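PDB 5WZF: 23S rRNA-specific endonuclease VapC20 from Mycobacterium tuberculosis H37Rv, which acts as the toxin of a type II toxin-antitoxin pair, a magnesium-dependent endoribonuclease that cuts 23S rRNA within the sarcin-ricin loop of the ribosome. Local coordinates for residues B[15-21]-B[123-129]; B[95-99]-B[109-115]. All coordinates share one frame; numbering follows the deposited sequence.

Interaction 1 (B[15-21]-B[123-129]); sequences IFVDTSF and IQNAYAF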
loop_
_atom_site.group_PDB
_atom_site.type_symbol
_atom_site.label_atom_id
_atom_site.label_comp_id
_atom_site.label_asym_id
_atom_site.label_seq_id
_atom_site.Cartn_x
_atom_site.Cartn_y
_atom_site.Cartn_z
ATOM N N ILE B 15 -0.224 -12.688 17.298
ATOM C CA ILE B 15 0.719 -11.751 16.712
ATOM C C ILE B 15 0.149 -11.124 15.450
ATOM O O ILE B 15 -0.697 -11.714 14.778
ATOM C CB ILE B 15 2.068 -12.416 16.357
ATOM C CG1 ILE B 15 1.859 -13.568 15.369
ATOM C CG2 ILE B 15 2.776 -12.895 17.609
ATOM C CD1 ILE B 15 3.150 -14.110 14.769
ATOM N N PHE B 16 0.611 -9.917 15.144
ATOM C CA PHE B 16 0.318 -9.289 13.861
ATOM C C PHE B 16 1.606 -9.270 13.048
ATOM O O PHE B 16 2.651 -8.879 13.554
ATOM C CB PHE B 16 -0.235 -7.873 14.043
ATOM C CG PHE B 16 -0.548 -7.181 12.745
ATOM C CD1 PHE B 16 0.437 -6.493 12.055
ATOM C CD2 PHE B 16 -1.821 -7.237 12.206
ATOM C CE1 PHE B 16 0.153 -5.870 10.849
ATOM C CE2 PHE B 16 -2.113 -6.617 11.005
ATOM C CZ PHE B 16 -1.119 -5.936 10.327
ATOM N N VAL B 17 1.540 -9.694 11.790
ATOM C CA VAL B 17 2.764 -9.833 11.010
ATOM C C VAL B 17 2.929 -8.693 10.021
ATOM O O VAL B 17 2.055 -8.444 9.194
ATOM C CB VAL B 17 2.811 -11.170 10.249
ATOM C CG1 VAL B 17 4.160 -11.325 9.569
ATOM C CG2 VAL B 17 2.572 -12.333 11.206
ATOM N N ASP B 18 4.070 -8.016 10.115
ATOM C CA ASP B 18 4.374 -6.858 9.284
ATOM C C ASP B 18 5.157 -7.254 8.033
ATOM O O ASP B 18 5.769 -8.322 7.984
ATOM C CB ASP B 18 5.165 -5.832 10.099
ATOM C CG ASP B 18 5.571 -4.629 9.287
ATOM O OD1 ASP B 18 4.680 -4.004 8.675
ATOM O OD2 ASP B 18 6.782 -4.318 9.247
ATOM N N THR B 19 5.124 -6.381 7.033
ATOM C CA THR B 19 5.903 -6.523 5.808
ATOM C C THR B 19 7.378 -6.830 6.047
ATOM O O THR B 19 7.967 -7.656 5.350
ATOM C CB THR B 19 5.801 -5.238 4.974
ATOM O OG1 THR B 19 4.420 -4.927 4.771
ATOM C CG2 THR B 19 6.508 -5.385 3.627
ATOM N N SER B 20 7.975 -6.163 7.030
ATOM C CA SER B 20 9.395 -6.360 7.304
ATOM C C SER B 20 9.681 -7.819 7.641
ATOM O O SER B 20 10.735 -8.350 7.285
ATOM C CB SER B 20 9.863 -5.441 8.436
ATOM O OG SER B 20 9.062 -5.598 9.592
ATOM N N PHE B 21 8.733 -8.476 8.302
ATOM C CA PHE B 21 8.913 -9.882 8.646
ATOM C C PHE B 21 8.643 -10.796 7.451
ATOM O O PHE B 21 9.431 -11.702 7.178
ATOM C CB PHE B 21 8.018 -10.290 9.818
ATOM C CG PHE B 21 8.226 -11.715 10.258
ATOM C CD1 PHE B 21 9.185 -12.027 11.208
ATOM C CD2 PHE B 21 7.483 -12.744 9.698
ATOM C CE1 PHE B 21 9.391 -13.335 11.600
ATOM C CE2 PHE B 21 7.689 -14.054 10.083
ATOM C CZ PHE B 21 8.642 -14.350 11.036
ATOM N N ILE B 123 -4.262 -6.829 19.832
ATOM C CA ILE B 123 -2.961 -7.459 19.647
ATOM C C ILE B 123 -1.856 -6.515 20.102
ATOM O O ILE B 123 -1.853 -5.337 19.748
ATOM C CB ILE B 123 -2.736 -7.849 18.175
ATOM C CG1 ILE B 123 -3.834 -8.810 17.709
ATOM C CG2 ILE B 123 -1.355 -8.466 17.979
ATOM C CD1 ILE B 123 -3.827 -9.072 16.220
ATOM N N GLN B 124 -0.923 -7.028 20.898
ATOM C CA GLN B 124 0.187 -6.211 21.374
ATOM C C GLN B 124 1.500 -6.624 20.717
ATOM O O GLN B 124 2.409 -5.809 20.557
ATOM C CB GLN B 124 0.303 -6.300 22.899
ATOM C CG GLN B 124 1.460 -5.502 23.509
ATOM C CD GLN B 124 1.312 -3.988 23.363
ATOM O OE1 GLN B 124 0.312 -3.486 22.844
ATOM N NE2 GLN B 124 2.319 -3.254 23.829
ATOM N N ASN B 125 1.584 -7.891 20.323
ATOM C CA ASN B 125 2.807 -8.433 19.737
ATOM C C ASN B 125 2.811 -8.386 18.214
ATOM O O ASN B 125 1.864 -8.827 17.564
ATOM C CB ASN B 125 3.023 -9.870 20.199
ATOM C CG ASN B 125 3.302 -9.965 21.683
ATOM O OD1 ASN B 125 3.927 -9.079 22.266
ATOM N ND2 ASN B 125 2.835 -11.040 22.305
ATOM N N ALA B 126 3.890 -7.860 17.650
ATOM C CA ALA B 126 4.036 -7.828 16.205
ATOM C C ALA B 126 5.281 -8.575 15.757
ATOM O O ALA B 126 6.341 -8.455 16.370
ATOM C CB ALA B 126 4.082 -6.390 15.708
ATOM N N TYR B 127 5.154 -9.358 14.691
ATOM C CA TYR B 127 6.340 -9.869 14.018
ATOM C C TYR B 127 6.791 -8.796 13.038
ATOM O O TYR B 127 6.200 -8.616 11.977
ATOM C CB TYR B 127 6.071 -11.195 13.310
ATOM C CG TYR B 127 6.346 -12.401 14.182
ATOM C CD1 TYR B 127 6.391 -12.283 15.563
ATOM C CD2 TYR B 127 6.582 -13.649 13.626
ATOM C CE1 TYR B 127 6.646 -13.373 16.367
ATOM C CE2 TYR B 127 6.845 -14.752 14.423
ATOM C CZ TYR B 127 6.874 -14.605 15.793
ATOM O OH TYR B 127 7.134 -15.689 16.597
ATOM N N ALA B 128 7.823 -8.061 13.429
ATOM C CA ALA B 128 8.293 -6.925 12.660
ATOM C C ALA B 128 9.708 -6.599 13.070
ATOM O O ALA B 128 10.139 -6.949 14.164
ATOM C CB ALA B 128 7.393 -5.715 12.875
ATOM N N PHE B 129 10.422 -5.921 12.183
ATOM C CA PHE B 129 11.758 -5.444 12.479
ATOM C C PHE B 129 11.769 -3.927 12.280
ATOM O O PHE B 129 10.746 -3.346 11.917
ATOM C CB PHE B 129 12.790 -6.137 11.583
ATOM C CG PHE B 129 12.729 -7.650 11.627
ATOM C CD1 PHE B 129 13.161 -8.348 12.746
ATOM C CD2 PHE B 129 12.260 -8.369 10.536
ATOM C CE1 PHE B 129 13.110 -9.735 12.781
ATOM C CE2 PHE B 129 12.209 -9.754 10.564
ATOM C CZ PHE B 129 12.634 -10.438 11.685
#

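Interaction 2 (B[95-99]-B[109-115]); sequences AWEWL and FVDATSF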
loop_
_atom_site.group_PDB
_atom_site.type_symbol
_atom_site.label_atom_id
_atom_site.label_comp_id
_atom_site.label_asym_id
_atom_site.label_seq_id
_atom_site.Cartn_x
_atom_site.Cartn_y
_atom_site.Cartn_z
ATOM N N ALA B 95 -6.984 5.436 10.790
ATOM C CA ALA B 95 -5.569 5.453 10.439
ATOM C C ALA B 95 -5.150 6.807 9.875
ATOM O O ALA B 95 -4.066 7.300 10.180
ATOM C CB ALA B 95 -5.256 4.348 9.442
ATOM N N TRP B 96 -6.005 7.410 9.052
ATOM C CA TRP B 96 -5.708 8.725 8.492
ATOM C C TRP B 96 -5.658 9.802 9.578
ATOM O O TRP B 96 -4.754 10.645 9.586
ATOM C CB TRP B 96 -6.742 9.121 7.432
ATOM C CG TRP B 96 -6.537 8.496 6.075
ATOM C CD1 TRP B 96 -7.381 7.635 5.435
ATOM C CD2 TRP B 96 -5.428 8.700 5.193
ATOM N NE1 TRP B 96 -6.863 7.284 4.209
ATOM C CE2 TRP B 96 -5.663 7.924 4.037
ATOM C CE3 TRP B 96 -4.250 9.453 5.271
ATOM C CZ2 TRP B 96 -4.772 7.887 2.966
ATOM C CZ3 TRP B 96 -3.366 9.415 4.206
ATOM C CH2 TRP B 96 -3.632 8.635 3.070
ATOM N N GLU B 97 -6.636 9.782 10.480
ATOM C CA GLU B 97 -6.676 10.746 11.575
ATOM C C GLU B 97 -5.441 10.574 12.446
ATOM O O GLU B 97 -4.852 11.550 12.912
ATOM C CB GLU B 97 -7.949 10.577 12.412
ATOM C CG GLU B 97 -9.235 10.803 11.635
ATOM C CD GLU B 97 -10.477 10.507 12.453
ATOM O OE1 GLU B 97 -10.339 10.106 13.628
ATOM O OE2 GLU B 97 -11.594 10.676 11.919
ATOM N N TRP B 98 -5.047 9.319 12.641
ATOM C CA TRP B 98 -3.863 8.981 13.421
ATOM C C TRP B 98 -2.610 9.563 12.762
ATOM O O TRP B 98 -1.775 10.183 13.425
ATOM C CB TRP B 98 -3.751 7.458 13.561
ATOM C CG TRP B 98 -2.729 6.982 14.552
ATOM C CD1 TRP B 98 -2.944 6.663 15.862
ATOM C CD2 TRP B 98 -1.338 6.751 14.305
ATOM N NE1 TRP B 98 -1.766 6.258 16.451
ATOM C CE2 TRP B 98 -0.765 6.304 15.516
ATOM C CE3 TRP B 98 -0.514 6.891 13.182
ATOM C CZ2 TRP B 98 0.589 5.992 15.633
ATOM C CZ3 TRP B 98 0.832 6.585 13.303
ATOM C CH2 TRP B 98 1.368 6.137 14.517
ATOM N N LEU B 99 -2.497 9.365 11.449
ATOM C CA LEU B 99 -1.358 9.859 10.677
ATOM C C LEU B 99 -1.222 11.375 10.747
ATOM O O LEU B 99 -0.120 11.901 10.907
ATOM C CB LEU B 99 -1.474 9.429 9.213
ATOM C CG LEU B 99 -1.086 7.986 8.882
ATOM C CD1 LEU B 99 -1.489 7.643 7.449
ATOM C CD2 LEU B 99 0.405 7.723 9.099
ATOM N N PHE B 109 1.606 4.892 5.697
ATOM C CA PHE B 109 0.184 4.565 5.720
ATOM C C PHE B 109 -0.067 3.112 6.127
ATOM O O PHE B 109 -0.966 2.834 6.917
ATOM C CB PHE B 109 -0.444 4.824 4.356
ATOM C CG PHE B 109 -1.865 4.353 4.249
ATOM C CD1 PHE B 109 -2.896 5.089 4.807
ATOM C CD2 PHE B 109 -2.169 3.172 3.591
ATOM C CE1 PHE B 109 -4.205 4.656 4.710
ATOM C CE2 PHE B 109 -3.476 2.737 3.490
ATOM C CZ PHE B 109 -4.495 3.481 4.049
ATOM N N VAL B 110 0.714 2.187 5.575
ATOM C CA VAL B 110 0.532 0.773 5.899
ATOM C C VAL B 110 0.753 0.527 7.392
ATOM O O VAL B 110 0.004 -0.219 8.027
ATOM C CB VAL B 110 1.475 -0.123 5.064
ATOM C CG1 VAL B 110 1.446 -1.552 5.570
ATOM C CG2 VAL B 110 1.077 -0.079 3.595
ATOM N N ASP B 111 1.767 1.172 7.959
ATOM C CA ASP B 111 2.011 1.056 9.394
ATOM C C ASP B 111 0.820 1.571 10.197
ATOM O O ASP B 111 0.387 0.932 11.155
ATOM C CB ASP B 111 3.282 1.805 9.795
ATOM C CG ASP B 111 4.549 1.053 9.416
ATOM O OD1 ASP B 111 4.451 -0.114 8.982
ATOM O OD2 ASP B 111 5.645 1.628 9.570
ATOM N N ALA B 112 0.279 2.718 9.798
ATOM C CA ALA B 112 -0.856 3.295 10.508
ATOM C C ALA B 112 -2.058 2.352 10.490
ATOM O O ALA B 112 -2.770 2.231 11.487
ATOM C CB ALA B 112 -1.231 4.637 9.912
ATOM N N THR B 113 -2.285 1.680 9.366
ATOM C CA THR B 113 -3.407 0.751 9.285
ATOM C C THR B 113 -3.105 -0.503 10.105
ATOM O O THR B 113 -4.006 -1.117 10.670
ATOM C CB THR B 113 -3.739 0.358 7.825
ATOM O OG1 THR B 113 -2.610 -0.281 7.219
ATOM C CG2 THR B 113 -4.133 1.588 7.012
ATOM N N SER B 114 -1.830 -0.873 10.174
ATOM C CA SER B 114 -1.427 -2.030 10.964
ATOM C C SER B 114 -1.674 -1.759 12.440
ATOM O O SER B 114 -2.215 -2.605 13.150
ATOM C CB SER B 114 0.040 -2.371 10.717
ATOM O OG SER B 114 0.213 -2.872 9.403
ATOM N N PHE B 115 -1.287 -0.569 12.889
ATOM C CA PHE B 115 -1.499 -0.168 14.277
ATOM C C PHE B 115 -2.982 -0.204 14.615
ATOM O O PHE B 115 -3.374 -0.647 15.693
ATOM C CB PHE B 115 -0.941 1.235 14.540
ATOM C CG PHE B 115 0.521 1.384 14.223
ATOM C CD1 PHE B 115 1.365 0.281 14.210
ATOM C CD2 PHE B 115 1.053 2.634 13.941
ATOM C CE1 PHE B 115 2.711 0.423 13.919
ATOM C CE2 PHE B 115 2.396 2.785 13.651
ATOM C CZ PHE B 115 3.229 1.677 13.635
#

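Interaction 1 (B[15-21]-B[123-129])
Ser-20 OG is gripped from two sides: it accepts from Phe-129 N across the contact at 2.9 Å, nearly straight at 171°, and donates to Asp-18 OD2 at 2.6 Å. The torsion chi1 of 54°, with OG between backbone N and carbonyl carbon, puts it within reach of both partners. Asp-18 is the N-cap of helix 19-25, and its OD2 also takes Ser-20 N, which comes from above the carboxylate plane, so one oxygen holds two donors, which should restrain the carboxylate's rotation. Asp-18 is a predicted magnesium ligand; Ser-20 would then be a second-shell residue, linking it to 123-129.

Upstream, 15-17 and 125-127 pair as parallel strands. Phe-16 N donates to Asn-125 O, Tyr-127 N to Phe-16 O at 2.8 Å, and Asp-18 N to Tyr-127 O at 2.9 Å. On the face carrying Ile-15, the methyl CD1 stands 3.5 Å from the centroid of the Tyr-127 ring, almost on the ring normal. Phe-21 lies alongside Tyr-127 and points the same way; Tyr-127 CD2 lies over its face, 3.4 Å from Phe-21 CZ, with the planes turned 47° apart. Phe-129 completes the aromatic cluster, its ring nearly parallel to Phe-21 but slid away from it.

Helix 33-41 covers this cluster, and Leu-39 O accepts from Tyr-127 OH. On the other face Phe-16 packs on helix 109-121, while strands 46-50 and 139-140 flank the pair within the parallel PIN-domain sheet.

Interaction 2 (B[95-99]-B[109-115])
Phe-109, Ala-112 and Ala-95 give up the most surface here. The Phe-109 ring reaches across to Trp-96 and brings CE1 over one face of the indole, off toward the rim, 3.6 Å from Trp-96 CE2. The planes are inclined obliquely, at 37°. Leu-99 CD1 comes in at the edge of the Phe-109 ring, near its plane, 3.9 Å from Phe-109 CD1.

Ala-112 is the point where the backbones come together. Its CB is 4.1 Å from Ala-95 CB, with small side chains on both sides, consistent with the 8.9 Å between the axes of these two helical segments, which cross at 117°. The Ala-112 methyl also sits against Leu-99 CG, at 3.5 Å, with CD1 and CD2 close beside it. These are helices 89-101 and 109-121 of the PIN domain, and the second carries Asp-111, a predicted magnesium ligand, on a side that does not touch 95-99. Side chains of the other chain of the dimer hydrogen-bond to Leu-99 O and Phe-109 N.

Ala-95 CB also lies 3.8 Å from Thr-113 CG2. That methyl faces the contact while Thr-113 OG1 turns back to donate to Val-110 O within its own helix. At the far end from Trp-96, Phe-115 points the edge of its ring at the face of Trp-98 in an offset edge-to-face pair, planes at 65°, Phe-115 CD2 lying 3.6 Å from Trp-98 CH2. Tyr-107 and His-102 add further rings around Trp-98, and Phe-133 meets Phe-115 edge-to-face.

Starting from the N terminus, the chain lays down strand 14-17, turns into helix 19-25, and then runs for about a hundred residues before 123-129 comes back beside it, closing interaction 1. Within that long excursion, helix 89-101 and helix 109-121 fold against each other across a short connection, so the small loop of interaction 2 lies wholly inside the large one. Helix 109-121 is followed, after a short turn, by strand 125-127 and so joins the two contacts. They also touch directly: Phe-16 packs on Ser-114, and Asp-18 OD1 comes within 3.9 Å of Asp-111 OD1, bringing together the carboxylates of two predicted magnesium ligands, as expected if they share a site.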